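Local coordinates for acetyl xylan esterase (Metagenome, PDB 6XYC), which probably hydrolyses both acetyl and feruloyl esters on complex natural xylans, acting as a bifunctional esterase with the alpha/beta hydrolase fold, at residues 30-33 with 38-41; 64-69 with 270-275; 17-22 with 152-157; 100-105 with 159-164. One frame throughout, in Å; residues are numbered along the deposited sequence.

Contact 1: 30-33 with 38-41; sequences YLPK and AYKA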
loop_
_atom_site.group_PDB
_atom_site.type_symbol
_atom_site.label_atom_id
_atom_site.label_comp_id
_atom_site.label_asym_id
_atom_site.label_seq_id
_atom_site.Cartn_x
_atom_site.Cartn_y
_atom_site.Cartn_z
ATOM N N TYR A 30 1.945 16.045 -3.837
ATOM C CA TYR A 30 2.196 16.677 -5.128
ATOM C C TYR A 30 0.884 16.806 -5.891
ATOM O O TYR A 30 0.100 15.856 -5.941
ATOM C CB TYR A 30 3.192 15.870 -5.970
ATOM C CG TYR A 30 4.527 15.626 -5.311
ATOM C CD1 TYR A 30 5.572 16.521 -5.467
ATOM C CD2 TYR A 30 4.748 14.489 -4.543
ATOM C CE1 TYR A 30 6.797 16.297 -4.875
ATOM C CE2 TYR A 30 5.969 14.259 -3.940
ATOM C CZ TYR A 30 6.993 15.169 -4.112
ATOM O OH TYR A 30 8.216 14.952 -3.521
ATOM N N LEU A 31 0.643 17.988 -6.495
ATOM C CA LEU A 31 -0.520 18.183 -7.351
ATOM C C LEU A 31 -0.085 18.283 -8.814
ATOM O O LEU A 31 0.984 18.832 -9.099
ATOM C CB LEU A 31 -1.292 19.449 -6.971
ATOM C CG LEU A 31 -1.633 19.615 -5.488
ATOM C CD1 LEU A 31 -2.346 20.942 -5.249
ATOM C CD2 LEU A 31 -2.475 18.447 -4.984
ATOM N N PRO A 32 -0.885 17.780 -9.758
ATOM C CA PRO A 32 -0.419 17.713 -11.150
ATOM C C PRO A 32 -0.091 19.082 -11.731
ATOM O O PRO A 32 -0.636 20.109 -11.326
ATOM C CB PRO A 32 -1.594 17.062 -11.894
ATOM C CG PRO A 32 -2.361 16.316 -10.838
ATOM C CD PRO A 32 -2.189 17.114 -9.569
ATOM N N LYS A 33 0.819 19.076 -12.708
ATOM C CA LYS A 33 1.147 20.300 -13.434
ATOM C C LYS A 33 -0.096 20.907 -14.062
ATOM O O LYS A 33 -0.359 22.108 -13.923
ATOM C CB LYS A 33 2.199 19.999 -14.501
ATOM C CG LYS A 33 2.558 21.189 -15.384
ATOM C CD LYS A 33 3.574 22.138 -14.730
ATOM C CE LYS A 33 4.715 21.418 -14.023
ATOM N NZ LYS A 33 5.325 22.227 -12.933
ATOM N N ALA A 38 -9.788 20.899 -8.151
ATOM C CA ALA A 38 -9.424 19.911 -7.146
ATOM C C ALA A 38 -8.897 18.677 -7.862
ATOM O O ALA A 38 -9.049 18.525 -9.079
ATOM C CB ALA A 38 -10.608 19.549 -6.245
ATOM N N TYR A 39 -8.281 17.782 -7.096
ATOM C CA TYR A 39 -7.658 16.589 -7.657
ATOM C C TYR A 39 -8.014 15.362 -6.834
ATOM O O TYR A 39 -7.841 15.361 -5.610
ATOM C CB TYR A 39 -6.133 16.727 -7.703
ATOM C CG TYR A 39 -5.631 17.974 -8.384
ATOM C CD1 TYR A 39 -5.424 18.001 -9.754
ATOM C CD2 TYR A 39 -5.358 19.123 -7.651
ATOM C CE1 TYR A 39 -4.957 19.135 -10.380
ATOM C CE2 TYR A 39 -4.896 20.261 -8.268
ATOM C CZ TYR A 39 -4.694 20.258 -9.628
ATOM O OH TYR A 39 -4.234 21.395 -10.232
ATOM N N LYS A 40 -8.488 14.318 -7.508
ATOM C CA LYS A 40 -8.574 13.004 -6.887
ATOM C C LYS A 40 -7.178 12.537 -6.489
ATOM O O LYS A 40 -6.174 12.921 -7.097
ATOM C CB LYS A 40 -9.231 12.008 -7.847
ATOM C CG LYS A 40 -10.426 12.585 -8.602
ATOM C CD LYS A 40 -11.733 11.855 -8.284
ATOM C CE LYS A 40 -12.940 12.630 -8.795
ATOM N NZ LYS A 40 -13.706 11.881 -9.834
ATOM N N ALA A 41 -7.112 11.711 -5.447
ATOM C CA ALA A 41 -5.850 11.452 -4.771
ATOM C C ALA A 41 -5.455 9.981 -4.832
ATOM O O ALA A 41 -6.301 9.080 -4.786
ATOM C CB ALA A 41 -5.909 11.898 -3.302
#
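P32 lays the side of its pyrrolidine ring on the phenol ring of Y39, and L31 meets the same ring from an oblique direction. The proline supplies the more intimate half. Its CD sits over one face of the tyrosine, 3.6 Å from the ring centroid and 23° off the normal, a CH-pi contact displaced toward the CD1-CE1 side: CD is 3.4 Å from Y39 CD1, and P32 CG comes within 3.7 Å of the same carbon. The two side chains slide past each other in opposite directions.

L31 instead crosses Y39 at about a right angle. Its CB is 3.9 Å from Y39 CE2, and both methyls reach the same flank of the ring, with CD2 4.0 Å from Y39 CD2. Y39 holds its CG anti to its own carbonyl carbon (chi1 -53°), which swings the ring back toward the end of strand 26-32. Y39 OH is hydrogen-bonded to the backbone N of K36 in the short connection between the segments, so the polar end of this buried ring is satisfied locally.

The CA atoms of L31 and Y39 are 7.3 Å apart where strand 73-77 begins; A73 touches both side chains, and farther along the sheet that strand lies between the two. This placement, two consecutive strands separated in the sheet by a later one that is antiparallel to the first and parallel to the second, follows the strand order of the alpha/beta hydrolase fold.

Contact 2: 64-69 with 270-275; sequences GAPLLK and QYFKDM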
loop_
_atom_site.group_PDB
_atom_site.type_symbol
_atom_site.label_atom_id
_atom_site.label_comp_id
_atom_site.label_asym_id
_atom_site.label_seq_id
_atom_site.Cartn_x
_atom_site.Cartn_y
_atom_site.Cartn_z
ATOM N N GLY A 64 5.524 8.143 -9.207
ATOM C CA GLY A 64 4.764 9.361 -8.993
ATOM C C GLY A 64 4.414 10.066 -10.286
ATOM O O GLY A 64 3.284 10.531 -10.465
ATOM N N ALA A 65 5.368 10.149 -11.209
ATOM C CA ALA A 65 5.146 10.911 -12.432
ATOM C C ALA A 65 3.951 10.405 -13.231
ATOM O O ALA A 65 3.092 11.225 -13.593
ATOM C CB ALA A 65 6.416 10.906 -13.290
ATOM N N PRO A 66 3.825 9.108 -13.546
ATOM C CA PRO A 66 2.646 8.680 -14.328
ATOM C C PRO A 66 1.329 9.054 -13.670
ATOM O O PRO A 66 0.389 9.467 -14.361
ATOM C CB PRO A 66 2.825 7.158 -14.442
ATOM C CG PRO A 66 3.831 6.791 -13.368
ATOM C CD PRO A 66 4.722 7.988 -13.218
ATOM N N LEU A 67 1.238 8.928 -12.346
ATOM C CA LEU A 67 0.014 9.299 -11.645
ATOM C C LEU A 67 -0.283 10.785 -11.792
ATOM O O LEU A 67 -1.433 11.175 -12.022
ATOM C CB LEU A 67 0.126 8.920 -10.170
ATOM C CG LEU A 67 0.209 7.415 -9.902
ATOM C CD1 LEU A 67 0.394 7.134 -8.410
ATOM C CD2 LEU A 67 -1.025 6.718 -10.432
ATOM N N LEU A 68 0.738 11.633 -11.662
ATOM C CA LEU A 68 0.526 13.068 -11.829
ATOM C C LEU A 68 0.089 13.398 -13.250
ATOM O O LEU A 68 -0.841 14.187 -13.454
ATOM C CB LEU A 68 1.806 13.825 -11.461
ATOM C CG LEU A 68 2.142 13.800 -9.967
ATOM C CD1 LEU A 68 3.601 14.135 -9.719
ATOM C CD2 LEU A 68 1.222 14.753 -9.200
ATOM N N LYS A 69 0.743 12.799 -14.244
ATOM C CA LYS A 69 0.375 13.047 -15.636
ATOM C C LYS A 69 -1.047 12.587 -15.928
ATOM O O LYS A 69 -1.709 13.144 -16.811
ATOM C CB LYS A 69 1.363 12.344 -16.572
ATOM C CG LYS A 69 2.746 12.973 -16.620
ATOM C CD LYS A 69 3.832 11.958 -16.272
ATOM C CE LYS A 69 4.529 11.410 -17.513
ATOM N NZ LYS A 69 5.241 10.138 -17.228
ATOM N N GLN A 270 3.977 0.697 -20.287
ATOM C CA GLN A 270 2.824 -0.176 -20.466
ATOM C C GLN A 270 2.098 -0.419 -19.148
ATOM O O GLN A 270 0.876 -0.255 -19.058
ATOM C CB GLN A 270 3.280 -1.495 -21.087
ATOM C CG GLN A 270 2.307 -2.637 -20.917
ATOM C CD GLN A 270 2.698 -3.844 -21.749
ATOM O OE1 GLN A 270 3.848 -3.976 -22.168
ATOM N NE2 GLN A 270 1.738 -4.729 -21.997
ATOM N N TYR A 271 2.832 -0.816 -18.109
ATOM C CA TYR A 271 2.188 -1.173 -16.852
ATOM C C TYR A 271 1.872 0.043 -16.002
ATOM O O TYR A 271 0.923 0.001 -15.211
ATOM C CB TYR A 271 3.076 -2.166 -16.126
ATOM C CG TYR A 271 3.327 -3.353 -17.011
ATOM C CD1 TYR A 271 2.285 -4.193 -17.378
ATOM C CD2 TYR A 271 4.586 -3.613 -17.536
ATOM C CE1 TYR A 271 2.499 -5.274 -18.202
ATOM C CE2 TYR A 271 4.808 -4.694 -18.364
ATOM C CZ TYR A 271 3.755 -5.522 -18.692
ATOM O OH TYR A 271 3.966 -6.599 -19.515
ATOM N N PHE A 272 2.617 1.139 -16.163
ATOM C CA PHE A 272 2.146 2.411 -15.622
ATOM C C PHE A 272 0.788 2.773 -16.218
ATOM O O PHE A 272 -0.106 3.239 -15.503
ATOM C CB PHE A 272 3.153 3.523 -15.907
ATOM C CG PHE A 272 4.417 3.443 -15.094
ATOM C CD1 PHE A 272 4.504 2.659 -13.950
ATOM C CD2 PHE A 272 5.524 4.175 -15.479
ATOM C CE1 PHE A 272 5.684 2.601 -13.218
ATOM C CE2 PHE A 272 6.700 4.129 -14.755
ATOM C CZ PHE A 272 6.784 3.340 -13.621
ATOM N N LYS A 273 0.616 2.567 -17.532
ATOM C CA LYS A 273 -0.669 2.843 -18.165
ATOM C C LYS A 273 -1.757 1.940 -17.597
ATOM O O LYS A 273 -2.889 2.387 -17.375
ATOM C CB LYS A 273 -0.567 2.670 -19.681
ATOM C CG LYS A 273 -1.794 3.170 -20.454
ATOM C CD LYS A 273 -1.631 2.982 -21.965
ATOM C CE LYS A 273 -2.949 2.620 -22.647
ATOM N NZ LYS A 273 -4.065 3.545 -22.300
ATOM N N ASP A 274 -1.436 0.663 -17.352
ATOM C CA ASP A 274 -2.400 -0.216 -16.696
ATOM C C ASP A 274 -2.842 0.375 -15.365
ATOM O O ASP A 274 -4.038 0.372 -15.043
ATOM C CB ASP A 274 -1.802 -1.610 -16.485
ATOM C CG ASP A 274 -1.594 -2.367 -17.783
ATOM O OD1 ASP A 274 -2.352 -2.141 -18.749
ATOM O OD2 ASP A 274 -0.675 -3.211 -17.824
ATOM N N MET A 275 -1.893 0.900 -14.580
ATOM C CA MET A 275 -2.240 1.441 -13.270
ATOM C C MET A 275 -3.078 2.708 -13.406
ATOM O O MET A 275 -4.089 2.873 -12.719
ATOM C CB MET A 275 -0.973 1.740 -12.463
ATOM C CG MET A 275 -1.224 2.618 -11.240
ATOM S SD MET A 275 0.231 2.944 -10.215
ATOM C CE MET A 275 1.302 3.758 -11.380
#
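P66 and F272 form the aromatic part of this helix-helix contact. The proline ring lies over one face of the phenyl group, with P66 CG 4.0 Å from the ring centroid and 20° off its normal, close enough for a CH-pi interaction. CG is nearer the rim than the centre, 3.8 Å from F272 CD2, while P66 CB rests 3.9 Å from F272 CB. Lacking an amide hydrogen, P66 also leaves its N without a bond to the preceding turn, and helix 56-69 is kinked there.

The remaining contacts are purely aliphatic or involve the thioether. L67 and M275 cross at roughly a right angle. The methionine has CG anti to its backbone N but folds at the thioether (chi3 60°), bringing its terminal methyl round to the leucine: M275 CE is 3.9 Å from L67 CD2, and SD stands 4.0 Å from that same methyl. The methyl also reaches P66, though more loosely, so the M275 methyl touches both residues, L67 more closely.

The short helical segments approach to 9.8 Å between axes and cross at -50°. Both helices pack on the central sheet: L67 and L68 touch V74 of strand 73-77, M275 rests on V166 and W168 of strand 164-168, and Y271 reaches strand 252-257 through I255 and V257.

Contact 3: 17-22 with 152-157; sequences YASDSL and LGNYLS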
loop_
_atom_site.group_PDB
_atom_site.type_symbol
_atom_site.label_atom_id
_atom_site.label_comp_id
_atom_site.label_asym_id
_atom_site.label_seq_id
_atom_site.Cartn_x
_atom_site.Cartn_y
_atom_site.Cartn_z
ATOM N N TYR A 17 1.729 13.628 9.492
ATOM C CA TYR A 17 0.324 13.246 9.479
ATOM C C TYR A 17 -0.153 12.673 10.806
ATOM O O TYR A 17 -1.348 12.384 10.942
ATOM C CB TYR A 17 0.050 12.245 8.341
ATOM C CG TYR A 17 0.785 10.917 8.425
ATOM C CD1 TYR A 17 0.388 9.936 9.323
ATOM C CD2 TYR A 17 1.853 10.638 7.577
ATOM C CE1 TYR A 17 1.045 8.724 9.393
ATOM C CE2 TYR A 17 2.516 9.428 7.640
ATOM C CZ TYR A 17 2.104 8.477 8.546
ATOM O OH TYR A 17 2.761 7.268 8.620
ATOM N N ALA A 18 0.736 12.503 11.786
ATOM C CA ALA A 18 0.377 11.925 13.074
ATOM C C ALA A 18 0.443 12.932 14.216
ATOM O O ALA A 18 0.388 12.533 15.386
ATOM C CB ALA A 18 1.285 10.736 13.392
ATOM N N SER A 19 0.568 14.221 13.910
ATOM C CA SER A 19 0.655 15.251 14.939
ATOM C C SER A 19 1.768 14.935 15.936
ATOM O O SER A 19 1.631 15.151 17.143
ATOM C CB SER A 19 -0.683 15.414 15.664
ATOM O OG SER A 19 -1.708 15.819 14.780
ATOM N N ASP A 20 2.873 14.388 15.433
ATOM C CA ASP A 20 4.037 14.159 16.276
ATOM C C ASP A 20 5.287 14.695 15.593
ATOM O O ASP A 20 5.195 15.457 14.625
ATOM C CB ASP A 20 4.181 12.671 16.624
ATOM C CG ASP A 20 4.412 11.788 15.414
ATOM O OD1 ASP A 20 4.021 10.606 15.495
ATOM O OD2 ASP A 20 4.997 12.239 14.410
ATOM N N SER A 21 6.462 14.306 16.089
ATOM C CA SER A 21 7.732 14.807 15.581
ATOM C C SER A 21 8.561 13.719 14.911
ATOM O O SER A 21 9.778 13.874 14.773
ATOM C CB SER A 21 8.536 15.439 16.718
ATOM O OG SER A 21 9.038 14.437 17.586
ATOM N N LEU A 22 7.933 12.627 14.487
ATOM C CA LEU A 22 8.651 11.510 13.890
ATOM C C LEU A 22 8.649 11.616 12.375
ATOM O O LEU A 22 7.598 11.826 11.762
ATOM C CB LEU A 22 8.032 10.184 14.345
ATOM C CG LEU A 22 8.045 9.981 15.864
ATOM C CD1 LEU A 22 7.310 8.702 16.235
ATOM C CD2 LEU A 22 9.468 9.970 16.407
ATOM N N LEU A 152 -3.655 6.733 16.122
ATOM C CA LEU A 152 -2.592 7.695 15.896
ATOM C C LEU A 152 -3.138 9.006 15.349
ATOM O O LEU A 152 -4.006 9.025 14.469
ATOM C CB LEU A 152 -1.567 7.120 14.920
ATOM C CG LEU A 152 -0.662 5.965 15.339
ATOM C CD1 LEU A 152 0.296 5.667 14.195
ATOM C CD2 LEU A 152 0.087 6.298 16.607
ATOM N N GLY A 153 -2.615 10.108 15.871
ATOM C CA GLY A 153 -2.916 11.404 15.310
ATOM C C GLY A 153 -4.221 11.989 15.816
ATOM O O GLY A 153 -4.861 11.491 16.747
ATOM N N ASN A 154 -4.626 13.078 15.154
ATOM C CA ASN A 154 -5.721 13.918 15.622
ATOM C C ASN A 154 -6.895 13.962 14.646
ATOM O O ASN A 154 -7.650 14.934 14.624
ATOM C CB ASN A 154 -5.226 15.338 15.883
ATOM C CG ASN A 154 -4.248 15.418 17.034
ATOM O OD1 ASN A 154 -4.062 14.455 17.775
ATOM N ND2 ASN A 154 -3.609 16.576 17.185
ATOM N N TYR A 155 -7.084 12.913 13.853
ATOM C CA TYR A 155 -8.171 12.866 12.881
ATOM C C TYR A 155 -8.927 11.551 12.984
ATOM O O TYR A 155 -9.428 11.013 11.994
ATOM C CB TYR A 155 -7.622 13.100 11.478
ATOM C CG TYR A 155 -6.837 14.387 11.395
ATOM C CD1 TYR A 155 -7.477 15.601 11.184
ATOM C CD2 TYR A 155 -5.457 14.392 11.553
ATOM C CE1 TYR A 155 -6.765 16.786 11.109
ATOM C CE2 TYR A 155 -4.738 15.569 11.487
ATOM C CZ TYR A 155 -5.395 16.764 11.261
ATOM O OH TYR A 155 -4.680 17.939 11.189
ATOM N N LEU A 156 -9.056 11.046 14.209
ATOM C CA LEU A 156 -9.626 9.720 14.415
ATOM C C LEU A 156 -11.076 9.644 13.956
ATOM O O LEU A 156 -11.555 8.562 13.596
ATOM C CB LEU A 156 -9.517 9.333 15.887
ATOM C CG LEU A 156 -8.104 9.349 16.480
ATOM C CD1 LEU A 156 -8.110 8.862 17.922
ATOM C CD2 LEU A 156 -7.168 8.505 15.629
ATOM N N SER A 157 -11.794 10.769 13.969
ATOM C CA SER A 157 -13.189 10.764 13.547
ATOM C C SER A 157 -13.337 10.631 12.038
ATOM O O SER A 157 -14.441 10.349 11.561
ATOM C CB SER A 157 -13.884 12.041 14.023
ATOM O OG SER A 157 -13.562 13.136 13.190
HETATM O O HOH W 1 -2.596 13.753 13.124
#
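G153 and A18 bring the two loops together backbone to backbone, directly after L152, whose carbonyl oxygen is hydrogen-bonded to R99 of helix 89-103. The glycine CA is just 4.0 Å from A18 CA and makes a CA-H...O contact with A18 O at 3.5 Å. With a positive phi of 83° and no side chain, G153 lets the chains meet this closely.

At N154 a water takes over. The backbone N of N154 donates to it over 2.9 Å, and the water donates in turn to Y17 O; S19 OG is its third partner, at 2.8 Å. One molecule therefore ties a main-chain donor of the later loop to a carbonyl and a hydroxyl of the earlier one. The end of the N154 side chain lies beside S19 as well.

Y155 follows, its ring reaching back obliquely toward S19, with CE2 4.5 Å from S19 OG. That ring also meets Y100 of helix 89-103 at about 90° between planes, placing the loop against the helix.

The earlier loop has its own brace: D20 OD2 accepts from the backbone N of L22 at 3.0 Å, nearly straight at 168°, with the N above the carboxylate plane. This is an Asx turn, set in the connection between antiparallel strands 8-16 and 26-32 at the edge of the alpha/beta hydrolase sheet.

Contact 4: 100-105 with 159-164; sequences YVRSNA and GSHVDA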
loop_
_atom_site.group_PDB
_atom_site.type_symbol
_atom_site.label_atom_id
_atom_site.label_comp_id
_atom_site.label_asym_id
_atom_site.label_seq_id
_atom_site.Cartn_x
_atom_site.Cartn_y
_atom_site.Cartn_z
ATOM N N TYR A 100 -5.529 11.613 7.622
ATOM C CA TYR A 100 -4.997 12.964 7.490
ATOM C C TYR A 100 -5.334 13.553 6.129
ATOM O O TYR A 100 -5.737 14.718 6.026
ATOM C CB TYR A 100 -3.486 12.961 7.703
ATOM C CG TYR A 100 -2.878 14.329 7.530
ATOM C CD1 TYR A 100 -2.476 14.785 6.283
ATOM C CD2 TYR A 100 -2.732 15.174 8.615
ATOM C CE1 TYR A 100 -1.929 16.040 6.126
ATOM C CE2 TYR A 100 -2.191 16.428 8.469
ATOM C CZ TYR A 100 -1.790 16.859 7.223
ATOM O OH TYR A 100 -1.242 18.111 7.079
ATOM N N VAL A 101 -5.162 12.763 5.069
ATOM C CA VAL A 101 -5.409 13.255 3.719
ATOM C C VAL A 101 -6.894 13.537 3.521
ATOM O O VAL A 101 -7.279 14.595 3.012
ATOM C CB VAL A 101 -4.883 12.247 2.682
ATOM C CG1 VAL A 101 -5.307 12.653 1.289
ATOM C CG2 VAL A 101 -3.365 12.133 2.772
ATOM N N ARG A 102 -7.753 12.595 3.924
ATOM C CA ARG A 102 -9.191 12.788 3.758
ATOM C C ARG A 102 -9.667 14.005 4.538
ATOM O O ARG A 102 -10.416 14.840 4.017
ATOM C CB ARG A 102 -9.950 11.537 4.205
ATOM C CG ARG A 102 -11.464 11.679 4.132
ATOM C CD ARG A 102 -12.173 10.335 4.222
ATOM N NE ARG A 102 -12.165 9.617 2.951
ATOM C CZ ARG A 102 -11.544 8.462 2.750
ATOM N NH1 ARG A 102 -10.877 7.881 3.737
ATOM N NH2 ARG A 102 -11.588 7.883 1.558
ATOM N N SER A 103 -9.235 14.126 5.797
ATOM C CA SER A 103 -9.691 15.236 6.626
ATOM C C SER A 103 -9.207 16.574 6.076
ATOM O O SER A 103 -9.953 17.559 6.083
ATOM C CB SER A 103 -9.213 15.049 8.068
ATOM O OG SER A 103 -9.594 16.141 8.887
ATOM N N ASN A 104 -7.965 16.628 5.593
ATOM C CA ASN A 104 -7.341 17.875 5.169
ATOM C C ASN A 104 -7.391 18.084 3.661
ATOM O O ASN A 104 -6.676 18.945 3.140
ATOM C CB ASN A 104 -5.894 17.909 5.660
ATOM C CG ASN A 104 -5.793 18.006 7.175
ATOM O OD1 ASN A 104 -6.051 19.064 7.753
ATOM N ND2 ASN A 104 -5.430 16.905 7.825
ATOM N N ALA A 105 -8.246 17.341 2.954
ATOM C CA ALA A 105 -8.251 17.376 1.495
ATOM C C ALA A 105 -8.412 18.795 0.964
ATOM O O ALA A 105 -7.681 19.222 0.063
ATOM C CB ALA A 105 -9.368 16.477 0.961
ATOM N N GLY A 159 -12.893 8.953 8.299
ATOM C CA GLY A 159 -12.808 7.611 7.758
ATOM C C GLY A 159 -11.454 7.330 7.134
ATOM O O GLY A 159 -10.791 8.215 6.585
ATOM N N SER A 160 -11.052 6.060 7.201
ATOM C CA SER A 160 -9.750 5.624 6.718
ATOM C C SER A 160 -9.854 4.685 5.521
ATOM O O SER A 160 -8.880 3.997 5.194
ATOM C CB SER A 160 -8.976 4.944 7.843
ATOM O OG SER A 160 -9.620 3.750 8.257
ATOM N N HIS A 161 -11.005 4.655 4.851
ATOM C CA HIS A 161 -11.234 3.724 3.754
ATOM C C HIS A 161 -10.534 4.192 2.481
ATOM O O HIS A 161 -10.288 5.386 2.280
ATOM C CB HIS A 161 -12.735 3.563 3.508
ATOM C CG HIS A 161 -13.290 4.506 2.487
ATOM N ND1 HIS A 161 -13.797 5.746 2.815
ATOM C CD2 HIS A 161 -13.430 4.382 1.145
ATOM C CE1 HIS A 161 -14.220 6.347 1.717
ATOM N NE2 HIS A 161 -14.005 5.543 0.690
ATOM N N VAL A 162 -10.185 3.224 1.635
ATOM C CA VAL A 162 -9.616 3.475 0.320
ATOM C C VAL A 162 -10.596 2.970 -0.728
ATOM O O VAL A 162 -11.365 2.035 -0.482
ATOM C CB VAL A 162 -8.232 2.808 0.139
ATOM C CG1 VAL A 162 -7.189 3.485 1.022
ATOM C CG2 VAL A 162 -8.316 1.320 0.438
ATOM N N ASP A 163 -10.549 3.578 -1.915
ATOM C CA ASP A 163 -11.547 3.309 -2.945
ATOM C C ASP A 163 -11.076 2.339 -4.021
ATOM O O ASP A 163 -11.918 1.783 -4.741
ATOM C CB ASP A 163 -11.985 4.609 -3.622
ATOM C CG ASP A 163 -12.689 5.549 -2.672
ATOM O OD1 ASP A 163 -12.181 6.665 -2.453
ATOM O OD2 ASP A 163 -13.752 5.174 -2.143
ATOM N N ALA A 164 -9.767 2.122 -4.142
ATOM C CA ALA A 164 -9.204 1.228 -5.145
ATOM C C ALA A 164 -7.756 0.966 -4.768
ATOM O O ALA A 164 -7.122 1.786 -4.092
ATOM C CB ALA A 164 -9.298 1.827 -6.554
HETATM O O HOH W 2 -13.213 8.646 -0.807
#
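R102, in the last turn of helix 89-103, faces an irregular loop whose nearest CA, that of G159, is 7.5 Å from its own. Both elements belong to the alpha/beta hydrolase fold: the helix lies in the connection from strand 73-77 to strands 110-111 and 114-120, and the loop runs into strand 164-168.

R102 spans the gap alone. CG is anti to the backbone N (chi1 177°) and the chain stays extended until it bends at chi3, which turns the guanidinium against the loop. There NH1 is shared between two carbonyls, 2.9 Å from G159 O and 2.9 Å from H161 O. NH2 donates to H161 O as well, so this oxygen is gripped end-on by both terminal nitrogens. Each acceptor lies in the guanidinium plane, but the carbonyls are used differently: NH1 approaches H161 O on a lone pair, whereas it stands well above the plane of the G159 carbonyl.

One face of the guanidinium is covered by the imidazole of H161, stacked with centres 4.0 Å apart and planes only 11° from parallel. In-plane bonds and the stack together should fix its orientation and limit its rotation. H161 is itself steadied by NE2 donating to D163 OD2 over 2.9 Å, at the ring's edge. D163 OD1 accepts from the backbone N of I115 on strand 114-120. This carboxylate is too far from R102 for a direct salt bridge; instead a water accepts from R102 NH2 at 3.0 Å and donates to D163 OD1 at 2.8 Å.

Contact 1 is the buried one, contact 2 is partly buried, and contacts 3 and 4 lie at the surface; the chemistry follows. The first two are wholly apolar, each with a proline over an aromatic face, and they touch through L68, whose helix 56-69 packs on the end of strand 26-32. Contacts 3 and 4 use water, carbonyls and, in contact 4, charge. They share the long loop between strands 144-147 and 164-168 and meet where Y155 packs on the end of helix 89-103, at S103 and N104. Contact 2 remains remote from contact 3, their centres about 30 Å apart.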